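Local atomic coordinates of putative acyl-CoA thioester hydrolase YbhC (Escherichia coli K-12, PDB entry 3GRH), a protein that is an outer membrane lipoprotein of the pectinesterase family, a putative thioesterase that neither binds pectin nor shows pectinesterase activity. Residues Q51-S56 with I317-L322; T120-A125 with V195-N200; G129-G134 with G202-N207; D233-N238 with P266-T271. One frame throughout, in Å; residues are numbered along the deposited sequence.

Contact 1. Residues Q51-S56 with I317-L322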
# COMPACT_ATOMS: atom_id res chain seq x y z
N GLN A 51 6.11 9.34 -13.60
CA GLN A 51 7.48 9.30 -14.04
C GLN A 51 8.49 9.86 -13.04
O GLN A 51 9.68 9.51 -13.04
CB GLN A 51 7.63 9.94 -15.41
CG GLN A 51 7.42 11.40 -15.49
CD GLN A 51 7.44 11.95 -16.93
OE1 GLN A 51 6.48 12.60 -17.36
NE2 GLN A 51 8.52 11.69 -17.66
N HIS A 52 8.07 10.83 -12.22
CA HIS A 52 8.93 11.32 -11.17
C HIS A 52 8.96 10.42 -10.00
O HIS A 52 10.04 10.15 -9.38
CB HIS A 52 8.47 12.77 -10.78
CG HIS A 52 8.91 13.80 -11.76
ND1 HIS A 52 8.20 14.07 -12.91
CD2 HIS A 52 9.96 14.66 -11.75
CE1 HIS A 52 8.81 15.02 -13.59
NE2 HIS A 52 9.87 15.41 -12.92
N TYR A 53 7.81 9.85 -9.67
CA TYR A 53 7.79 8.87 -8.53
C TYR A 53 8.57 7.63 -8.81
O TYR A 53 9.10 6.99 -7.91
CB TYR A 53 6.35 8.48 -8.10
CG TYR A 53 5.64 9.47 -7.22
CD1 TYR A 53 5.17 10.66 -7.72
CD2 TYR A 53 5.44 9.22 -5.88
CE1 TYR A 53 4.60 11.60 -6.94
CE2 TYR A 53 4.83 10.14 -5.11
CZ TYR A 53 4.41 11.36 -5.63
OH TYR A 53 3.84 12.32 -4.79
N PHE A 54 8.69 7.31 -10.12
CA PHE A 54 9.33 6.08 -10.55
C PHE A 54 10.73 6.29 -11.10
O PHE A 54 11.32 5.39 -11.66
CB PHE A 54 8.46 5.34 -11.55
CG PHE A 54 7.22 4.72 -10.98
CD1 PHE A 54 7.08 4.47 -9.66
CD2 PHE A 54 6.26 4.28 -11.85
CE1 PHE A 54 5.90 3.83 -9.16
CE2 PHE A 54 5.15 3.69 -11.38
CZ PHE A 54 5.00 3.46 -10.01
N ALA A 55 11.30 7.46 -10.87
CA ALA A 55 12.61 7.79 -11.38
C ALA A 55 13.67 6.82 -10.91
O ALA A 55 13.56 6.27 -9.80
CB ALA A 55 12.95 9.16 -10.95
N SER A 56 14.66 6.54 -11.76
CA SER A 56 15.82 5.69 -11.35
C SER A 56 16.78 6.46 -10.44
O SER A 56 16.63 7.68 -10.27
CB SER A 56 16.58 5.18 -12.57
OG SER A 56 17.26 6.23 -13.20
N ILE A 317 13.96 12.27 0.96
CA ILE A 317 13.37 11.58 -0.23
C ILE A 317 12.15 12.35 -0.64
O ILE A 317 11.32 12.74 0.19
CB ILE A 317 13.03 10.10 0.08
CG1 ILE A 317 14.34 9.36 0.37
CG2 ILE A 317 12.13 9.47 -0.98
CD1 ILE A 317 15.29 9.24 -0.83
N TYR A 318 12.02 12.61 -1.94
CA TYR A 318 10.98 13.53 -2.37
C TYR A 318 9.66 12.89 -2.69
O TYR A 318 8.63 13.55 -2.77
CB TYR A 318 11.47 14.32 -3.58
CG TYR A 318 12.58 15.30 -3.31
CD1 TYR A 318 13.03 15.55 -2.04
CD2 TYR A 318 13.15 15.98 -4.36
CE1 TYR A 318 14.10 16.46 -1.79
CE2 TYR A 318 14.19 16.89 -4.14
CZ TYR A 318 14.65 17.13 -2.88
OH TYR A 318 15.70 18.05 -2.69
N TYR A 319 9.65 11.57 -2.85
CA TYR A 319 8.48 10.88 -3.39
C TYR A 319 8.07 9.80 -2.50
O TYR A 319 8.86 8.88 -2.21
CB TYR A 319 8.75 10.34 -4.82
CG TYR A 319 9.05 11.43 -5.75
CD1 TYR A 319 8.04 12.24 -6.14
CD2 TYR A 319 10.32 11.78 -6.14
CE1 TYR A 319 8.25 13.31 -6.92
CE2 TYR A 319 10.53 12.93 -6.93
CZ TYR A 319 9.47 13.67 -7.31
OH TYR A 319 9.57 14.79 -8.12
N GLY A 320 6.80 9.94 -2.01
CA GLY A 320 6.10 8.97 -1.25
C GLY A 320 4.96 8.32 -2.01
O GLY A 320 5.23 7.56 -2.91
N PHE A 321 3.76 8.77 -1.74
CA PHE A 321 2.55 8.22 -2.33
C PHE A 321 1.94 9.11 -3.34
O PHE A 321 1.85 10.32 -3.08
CB PHE A 321 1.51 7.86 -1.29
CG PHE A 321 1.94 6.86 -0.24
CD1 PHE A 321 2.96 5.98 -0.41
CD2 PHE A 321 1.19 6.73 0.86
CE1 PHE A 321 3.35 5.06 0.62
CE2 PHE A 321 1.58 5.86 1.90
CZ PHE A 321 2.61 5.02 1.77
N LEU A 322 1.45 8.58 -4.48
CA LEU A 322 0.71 9.41 -5.43
C LEU A 322 -0.58 8.69 -5.69
O LEU A 322 -0.51 7.52 -6.02
CB LEU A 322 1.42 9.51 -6.77
CG LEU A 322 0.73 10.22 -7.87
CD1 LEU A 322 0.51 11.69 -7.42
CD2 LEU A 322 1.61 10.14 -9.16

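Contact 2. Residues T120-A125 with V195-N200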
# COMPACT_ATOMS: atom_id res chain seq x y z
N THR A 120 -0.77 -17.62 5.61
CA THR A 120 0.15 -16.65 5.10
C THR A 120 0.71 -17.04 3.75
O THR A 120 0.82 -18.24 3.43
CB THR A 120 1.30 -16.45 6.10
OG1 THR A 120 1.88 -17.72 6.40
CG2 THR A 120 0.87 -15.71 7.37
N VAL A 121 1.21 -16.03 3.00
CA VAL A 121 1.96 -16.30 1.76
C VAL A 121 3.14 -15.35 1.90
O VAL A 121 2.98 -14.12 1.92
CB VAL A 121 1.17 -15.93 0.54
CG1 VAL A 121 2.02 -16.08 -0.72
CG2 VAL A 121 -0.10 -16.76 0.41
N TYR A 122 4.32 -15.91 1.98
CA TYR A 122 5.57 -15.14 2.05
C TYR A 122 6.33 -15.39 0.76
O TYR A 122 6.60 -16.54 0.37
CB TYR A 122 6.40 -15.62 3.19
CG TYR A 122 5.97 -15.24 4.59
CD1 TYR A 122 4.81 -14.48 4.84
CD2 TYR A 122 6.66 -15.74 5.65
CE1 TYR A 122 4.41 -14.19 6.11
CE2 TYR A 122 6.24 -15.46 6.91
CZ TYR A 122 5.17 -14.67 7.12
OH TYR A 122 4.78 -14.36 8.45
N VAL A 123 6.63 -14.30 0.05
CA VAL A 123 7.31 -14.41 -1.27
C VAL A 123 8.68 -13.80 -1.06
O VAL A 123 8.81 -12.61 -0.88
CB VAL A 123 6.59 -13.68 -2.40
CG1 VAL A 123 7.21 -14.03 -3.76
CG2 VAL A 123 5.11 -14.11 -2.46
N PRO A 124 9.72 -14.60 -1.09
CA PRO A 124 11.06 -14.08 -0.78
C PRO A 124 11.71 -13.36 -1.91
O PRO A 124 11.27 -13.39 -3.06
CB PRO A 124 11.82 -15.37 -0.41
CG PRO A 124 11.18 -16.36 -1.20
CD PRO A 124 9.75 -16.08 -1.17
N ALA A 125 12.72 -12.59 -1.54
CA ALA A 125 13.62 -12.03 -2.54
C ALA A 125 14.22 -13.19 -3.35
O ALA A 125 14.55 -14.26 -2.81
CB ALA A 125 14.68 -11.18 -1.86
N VAL A 195 -0.61 -10.88 6.20
CA VAL A 195 -1.05 -12.17 5.64
C VAL A 195 -0.18 -12.51 4.44
O VAL A 195 0.25 -13.63 4.27
CB VAL A 195 -2.56 -12.12 5.24
CG1 VAL A 195 -2.96 -13.43 4.55
CG2 VAL A 195 -3.42 -11.82 6.49
N PHE A 196 -0.00 -11.55 3.55
CA PHE A 196 0.77 -11.70 2.32
C PHE A 196 1.92 -10.74 2.47
O PHE A 196 1.72 -9.54 2.58
CB PHE A 196 -0.10 -11.34 1.10
CG PHE A 196 0.42 -11.77 -0.17
CD1 PHE A 196 -0.19 -12.80 -0.90
CD2 PHE A 196 1.54 -11.23 -0.68
CE1 PHE A 196 0.31 -13.20 -2.08
CE2 PHE A 196 2.10 -11.70 -1.91
CZ PHE A 196 1.44 -12.69 -2.58
N TRP A 197 3.14 -11.27 2.48
CA TRP A 197 4.36 -10.45 2.61
C TRP A 197 5.32 -10.86 1.55
O TRP A 197 5.71 -11.99 1.43
CB TRP A 197 4.97 -10.71 3.95
CG TRP A 197 6.28 -10.08 4.26
CD1 TRP A 197 6.88 -9.06 3.59
CD2 TRP A 197 7.15 -10.39 5.37
NE1 TRP A 197 8.08 -8.77 4.18
CE2 TRP A 197 8.28 -9.60 5.23
CE3 TRP A 197 7.13 -11.37 6.37
CZ2 TRP A 197 9.34 -9.66 6.12
CZ3 TRP A 197 8.14 -11.38 7.27
CH2 TRP A 197 9.23 -10.57 7.14
N SER A 198 5.63 -9.89 0.72
CA SER A 198 6.61 -10.08 -0.36
C SER A 198 7.81 -9.22 -0.24
O SER A 198 7.68 -8.06 0.06
CB SER A 198 5.96 -9.78 -1.67
OG SER A 198 6.85 -9.92 -2.77
N GLN A 199 8.99 -9.84 -0.46
CA GLN A 199 10.20 -9.09 -0.71
C GLN A 199 10.67 -9.27 -2.14
O GLN A 199 11.81 -8.90 -2.50
CB GLN A 199 11.30 -9.53 0.22
CG GLN A 199 10.91 -9.37 1.66
CD GLN A 199 12.09 -9.13 2.47
OE1 GLN A 199 13.12 -9.80 2.32
NE2 GLN A 199 12.03 -8.06 3.27
N ASN A 200 9.88 -9.88 -2.99
CA ASN A 200 10.29 -10.20 -4.37
C ASN A 200 10.24 -8.93 -5.24
O ASN A 200 9.20 -8.28 -5.42
CB ASN A 200 9.25 -11.23 -4.89
CG ASN A 200 9.55 -11.80 -6.21
OD1 ASN A 200 8.80 -11.58 -7.20
ND2 ASN A 200 10.67 -12.48 -6.31

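Contact 3. Residues G129-G134 with G202-N207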
# COMPACT_ATOMS: atom_id res chain seq x y z
N GLY A 129 11.24 -12.68 -11.00
CA GLY A 129 9.90 -12.22 -10.59
C GLY A 129 8.87 -13.33 -10.50
O GLY A 129 8.93 -14.32 -11.16
N ILE A 130 7.95 -13.17 -9.56
CA ILE A 130 6.83 -14.06 -9.43
C ILE A 130 5.55 -13.32 -9.77
O ILE A 130 5.35 -12.21 -9.26
CB ILE A 130 6.70 -14.55 -8.00
CG1 ILE A 130 7.93 -15.36 -7.62
CG2 ILE A 130 5.45 -15.47 -7.86
CD1 ILE A 130 7.96 -16.68 -8.26
N THR A 131 4.73 -13.93 -10.64
CA THR A 131 3.35 -13.42 -10.92
C THR A 131 2.35 -14.35 -10.34
O THR A 131 2.36 -15.52 -10.64
CB THR A 131 3.12 -13.25 -12.40
OG1 THR A 131 4.09 -12.31 -12.93
CG2 THR A 131 1.71 -12.73 -12.68
N LEU A 132 1.47 -13.86 -9.49
CA LEU A 132 0.40 -14.67 -8.89
C LEU A 132 -0.92 -14.06 -9.32
O LEU A 132 -1.13 -12.86 -9.13
CB LEU A 132 0.54 -14.64 -7.37
CG LEU A 132 -0.45 -15.43 -6.58
CD1 LEU A 132 -0.21 -16.92 -6.75
CD2 LEU A 132 -0.35 -15.02 -5.12
N TYR A 133 -1.80 -14.87 -9.89
CA TYR A 133 -3.03 -14.35 -10.42
C TYR A 133 -4.17 -15.29 -10.22
O TYR A 133 -3.98 -16.51 -10.28
CB TYR A 133 -2.86 -14.03 -11.89
CG TYR A 133 -2.60 -15.16 -12.84
CD1 TYR A 133 -3.61 -15.74 -13.59
CD2 TYR A 133 -1.30 -15.63 -13.03
CE1 TYR A 133 -3.33 -16.74 -14.45
CE2 TYR A 133 -1.04 -16.65 -13.85
CZ TYR A 133 -2.04 -17.17 -14.60
OH TYR A 133 -1.82 -18.19 -15.49
N GLY A 134 -5.31 -14.69 -9.96
CA GLY A 134 -6.54 -15.45 -9.86
C GLY A 134 -7.15 -15.73 -11.16
O GLY A 134 -7.04 -14.91 -12.10
N GLY A 202 9.85 -7.22 -8.60
CA GLY A 202 9.11 -7.75 -9.71
C GLY A 202 7.87 -8.51 -9.47
O GLY A 202 7.30 -8.99 -10.45
N LEU A 203 7.44 -8.62 -8.24
CA LEU A 203 6.13 -9.27 -7.92
C LEU A 203 5.04 -8.63 -8.73
O LEU A 203 4.96 -7.41 -8.82
CB LEU A 203 5.83 -9.08 -6.46
CG LEU A 203 4.57 -9.80 -5.98
CD1 LEU A 203 4.88 -11.28 -5.70
CD2 LEU A 203 4.08 -9.05 -4.69
N GLN A 204 4.16 -9.47 -9.29
CA GLN A 204 2.97 -9.03 -9.95
C GLN A 204 1.81 -9.76 -9.35
O GLN A 204 1.87 -10.96 -9.20
CB GLN A 204 3.07 -9.38 -11.41
CG GLN A 204 4.09 -8.54 -12.12
CD GLN A 204 4.23 -8.87 -13.59
OE1 GLN A 204 3.77 -9.90 -14.12
NE2 GLN A 204 4.93 -7.99 -14.30
N LEU A 205 0.77 -9.05 -8.94
CA LEU A 205 -0.49 -9.64 -8.38
C LEU A 205 -1.66 -9.15 -9.21
O LEU A 205 -1.71 -8.01 -9.57
CB LEU A 205 -0.72 -9.19 -6.96
CG LEU A 205 0.33 -9.55 -5.96
CD1 LEU A 205 -0.04 -9.04 -4.57
CD2 LEU A 205 0.59 -11.07 -5.85
N GLN A 206 -2.53 -10.06 -9.59
CA GLN A 206 -3.68 -9.70 -10.39
C GLN A 206 -4.90 -10.56 -10.05
O GLN A 206 -4.77 -11.78 -9.95
CB GLN A 206 -3.34 -9.81 -11.85
CG GLN A 206 -4.48 -9.36 -12.78
CD GLN A 206 -4.04 -9.17 -14.19
OE1 GLN A 206 -4.14 -10.14 -15.03
NE2 GLN A 206 -3.57 -7.99 -14.52
N ASN A 207 -6.09 -9.96 -9.99
CA ASN A 207 -7.34 -10.68 -9.99
C ASN A 207 -7.51 -11.61 -8.81
O ASN A 207 -7.91 -12.76 -8.91
CB ASN A 207 -7.62 -11.41 -11.31
CG ASN A 207 -9.07 -11.82 -11.43
OD1 ASN A 207 -9.99 -11.03 -11.05
ND2 ASN A 207 -9.31 -12.95 -12.07
O HOH W 1 -5.91 -12.73 -14.16

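Contact 4. Residues D233-N238 with P266-T271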
# COMPACT_ATOMS: atom_id res chain seq x y z
N ASP A 233 11.06 -3.93 -5.18
CA ASP A 233 11.02 -2.85 -6.22
C ASP A 233 10.35 -3.40 -7.43
O ASP A 233 10.43 -4.58 -7.76
CB ASP A 233 12.42 -2.40 -6.55
CG ASP A 233 12.53 -1.16 -7.43
OD1 ASP A 233 11.73 -0.22 -7.33
OD2 ASP A 233 13.57 -1.11 -8.22
N GLN A 234 9.76 -2.51 -8.23
CA GLN A 234 9.13 -2.83 -9.49
C GLN A 234 7.97 -3.79 -9.30
O GLN A 234 7.84 -4.70 -10.09
CB GLN A 234 10.12 -3.24 -10.59
CG GLN A 234 11.07 -2.12 -10.95
CD GLN A 234 12.00 -2.45 -12.10
OE1 GLN A 234 11.82 -3.42 -12.85
NE2 GLN A 234 12.88 -1.56 -12.34
N VAL A 235 7.09 -3.52 -8.32
CA VAL A 235 5.98 -4.36 -8.00
C VAL A 235 4.73 -3.81 -8.68
O VAL A 235 4.53 -2.62 -8.66
CB VAL A 235 5.80 -4.45 -6.53
CG1 VAL A 235 4.47 -5.09 -6.06
CG2 VAL A 235 7.03 -5.11 -5.92
N GLN A 236 3.93 -4.68 -9.27
CA GLN A 236 2.70 -4.28 -9.95
C GLN A 236 1.54 -5.03 -9.37
O GLN A 236 1.58 -6.24 -9.30
CB GLN A 236 2.74 -4.52 -11.45
CG GLN A 236 3.82 -3.72 -12.15
CD GLN A 236 4.00 -4.19 -13.57
OE1 GLN A 236 3.11 -3.90 -14.40
NE2 GLN A 236 5.13 -4.86 -13.88
N ILE A 237 0.53 -4.31 -8.93
CA ILE A 237 -0.68 -4.92 -8.34
C ILE A 237 -1.84 -4.39 -9.16
O ILE A 237 -2.04 -3.14 -9.22
CB ILE A 237 -0.80 -4.46 -6.89
CG1 ILE A 237 0.33 -5.08 -6.10
CG2 ILE A 237 -2.12 -4.90 -6.34
CD1 ILE A 237 0.55 -4.45 -4.76
N ASN A 238 -2.57 -5.29 -9.86
CA ASN A 238 -3.60 -4.85 -10.79
C ASN A 238 -4.88 -5.62 -10.52
O ASN A 238 -4.89 -6.84 -10.43
CB ASN A 238 -3.17 -5.04 -12.25
CG ASN A 238 -4.25 -4.65 -13.19
OD1 ASN A 238 -4.78 -5.50 -13.96
ND2 ASN A 238 -4.65 -3.40 -13.11
N PRO A 266 12.02 1.48 -2.95
CA PRO A 266 11.23 0.59 -3.79
C PRO A 266 10.06 1.26 -4.41
O PRO A 266 9.46 2.10 -3.78
CB PRO A 266 10.70 -0.45 -2.86
CG PRO A 266 10.81 0.29 -1.50
CD PRO A 266 11.97 1.07 -1.55
N ARG A 267 9.79 0.92 -5.68
CA ARG A 267 8.70 1.49 -6.44
C ARG A 267 7.60 0.44 -6.71
O ARG A 267 7.89 -0.68 -7.12
CB ARG A 267 9.22 1.92 -7.80
CG ARG A 267 10.25 3.00 -7.67
CD ARG A 267 11.10 3.19 -8.89
NE ARG A 267 11.97 2.07 -9.17
CZ ARG A 267 12.84 2.02 -10.16
NH1 ARG A 267 12.97 3.02 -10.98
NH2 ARG A 267 13.60 0.93 -10.31
N THR A 268 6.38 0.87 -6.45
CA THR A 268 5.18 0.02 -6.62
C THR A 268 4.13 0.75 -7.42
O THR A 268 3.86 1.92 -7.16
CB THR A 268 4.63 -0.35 -5.19
OG1 THR A 268 5.70 -0.93 -4.41
CG2 THR A 268 3.49 -1.30 -5.24
N LEU A 269 3.46 0.04 -8.32
CA LEU A 269 2.33 0.58 -9.08
C LEU A 269 1.10 -0.23 -8.73
O LEU A 269 1.10 -1.46 -8.96
CB LEU A 269 2.58 0.47 -10.60
CG LEU A 269 1.42 0.94 -11.46
CD1 LEU A 269 1.18 2.40 -11.20
CD2 LEU A 269 1.76 0.63 -12.86
N VAL A 270 0.06 0.41 -8.24
CA VAL A 270 -1.23 -0.26 -7.90
C VAL A 270 -2.28 0.35 -8.83
O VAL A 270 -2.46 1.58 -8.86
CB VAL A 270 -1.63 0.02 -6.45
CG1 VAL A 270 -3.02 -0.64 -6.09
CG2 VAL A 270 -0.54 -0.42 -5.48
N THR A 271 -2.88 -0.47 -9.69
CA THR A 271 -3.86 -0.02 -10.63
C THR A 271 -5.18 -0.78 -10.52
O THR A 271 -5.19 -2.01 -10.22
CB THR A 271 -3.35 -0.19 -12.07
OG1 THR A 271 -2.92 -1.55 -12.32
CG2 THR A 271 -2.14 0.76 -12.33

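Contact 1. Residues Q51-S56 with I317-L322
Y53, at the end of helix 50-53, inserts its phenol ring between Y319, just before strand 321-324, and L322 within it. The two partners lie on opposite faces. On one, Y319 presents an edge, with CD1 3.6 Å from Y53 CE1; the ring centroids are 4.8 Å apart and the planes meet at 61°, a T-shaped pair. Y319 CB adds a CH-pi contact on that side. On the other face, L322 CB sits 3.7 Å from the Y53 centroid and only 12° off the ring normal, a nearly central CH-pi contact, while CD2 reaches CD1 of the tyrosine. G320 brings its carbonyl to the rim of the same ring, with O 3.4 Å from Y53 CD2 and close to the ring plane. The chain thus wraps the phenol on both faces and along one edge.

The Y319 ring in turn lies against the helix end: H52 O stands over one of its faces, displaced toward the rim, and H52 CB approaches Y319 OH at 3.5 Å. CG of Y319 is anti to its own carbonyl carbon (chi1 -62°), which carries the ring back over this last helical turn. Its hydroxyl is hydrogen-bonded to N47 O, and H52 ND1 to D49.

Strand 321-324 lies between strands 287-291 and 351-355 of the beta-helix. Y53 also packs on V289 and V353 from these two neighbours and bonds through OH to Q351, so that Y53 joins the end of helix 50-53 to three neighbouring strands.

Contact 2. Residues T120-A125 with V195-N200
V123 O receives the amide of Q199 at 2.8 Å, and V123 N donates to W197 O at the same distance. With V121 N to V195 O and W197 N to V121 O, these bonds pair strands 121-123 and 196-198 in parallel, 5° apart. N200 ND2 bonds to G128 O and weakly to P124 O, N200 OD1 accepts from I130 N, and S198 OG accepts from N200 N in an ST turn.

On the face carrying V121 and V123, the F196 ring takes V121 CG1 over one face, 3.6 Å from CE1, while V123 CG2 meets CE2 obliquely. F196 has CG anti to the backbone N (chi1 -165°), which lays the ring along both valines. An alanine here would remove the ring and is likely to leave a gap beside V121 and V123.

On the other face W197 turns its edge to Y122: CE3 stands 3.9 Å above the phenol plane, over its centre, and the planes meet at 72°. W197 NE1 bonds to D231, and Y167 stacks on Y122.

Backbone amides and carbonyls pair across the strands while mainly hydrocarbon and aromatic groups cover both sides, as expected of a buried beta-helix wall.

Contact 3. Residues G129-G134 with G202-N207
I130 to G134 and L203 to N207 run side by side in parallel register, the strand axes 4.8 Å apart and 5° from parallel. Bonds alternate between the chains: Q204 N to I130 O, L132 N to Q204 O at 2.9 Å, Q206 N to L132 O, and G134 N to Q206 O. Beyond the last of these, N207 turns a corner, and its side chain takes over: ND2 donates to G134 O at 3.0 Å from well above the carbonyl plane. The same nitrogen bonds to G136 O. A water also donates to G134 O and to Q206 OE1, linking backbone and side chain across the strands.

T131 and Q204 stand paired on one face. T131 OG1 gives its proton to Q204 OE1 at 2.7 Å, approaching 38° out of the amide's carbonyl plane. With OG1 anti to its carbonyl carbon (chi1 -59°), the hydroxyl is turned to this partner, and it is also bonded by R107. On the reverse face L205 CD2 lies against L132 CB at 3.9 Å, an apolar contact.

Strand 130-134 is bonded along its other edge to strand 108-112, and strand 204-206 to strand 235-238. L132 and L205 both reach F196 of strand 196-198, so the leucine face looks into the beta-helix; helix 92-100 packs on I130 and L132.

Contact 4. Residues D233-N238 with P266-T271
D233 OD1 is gripped twice by R267: the backbone N approaches its anti lone pair at 2.8 Å, and NE takes the syn lone pair at 2.9 Å with an almost straight N-H...O angle of 177°. R267 NH2 completes a side-on salt bridge to OD2, 2.9 Å away. Carboxylate and guanidinium are nearly coplanar, their planes 11° apart. The arginine gets there by folding: its chain bends at chi3 (-67°), bringing NE and NH2 back alongside the aspartate. An alanine in place of D233 would probably leave R267 without its charged mate and its side chain freer to turn, and cost the R267 amide its acceptor.

R267 O receives V235 N and, weakly, Q234 N, after which regular parallel pairing follows: L269 N to V235 O, I237 N to L269 O and T271 N to I237 O. At the far end N238 ND2 donates to T271 OG1 at 2.7 Å, the hydroxyl tilted from the amide plane, and more weakly to T271 O. T271 holds OG1 between its backbone N and carbonyl carbon, facing the asparagine; N272 OD1 also accepts from ND2.

Between these polar ends V235 CG1 and T268 CG2 lie side by side 4.0 Å apart, and I237 CD1 approaches V270 CG2 on the same inward face. R267 NH1 continues to F54 O.

The chemistry thus divides by position: an ion pair and an amide-hydroxyl bond close the two ends of the strand pair, while apolar groups meet between them within the beta-helix.

How the contacts relate
Contacts 2, 3 and 4 are parallel strand pairings between turns of one right-handed beta-helix, whereas contact 1 packs a helix end against it. Contacts 1, 3 and 4 reach the same parallel sheet; in it strands 204-206 and 235-238 are neighbours, and L205 O bonds to N238 N. Contact 2 belongs to another wall, joined to contact 3 where S198 packs on L203. Contacts 1 to 3 are mainly buried, contact 4 only partly. Contact 2 is aromatic on both faces, contact 3 has a threonine-glutamine bond on one face and leucines on the other, and contact 4 alone has a salt bridge. F54 CZ packs on L269 CB between contacts 1 and 4.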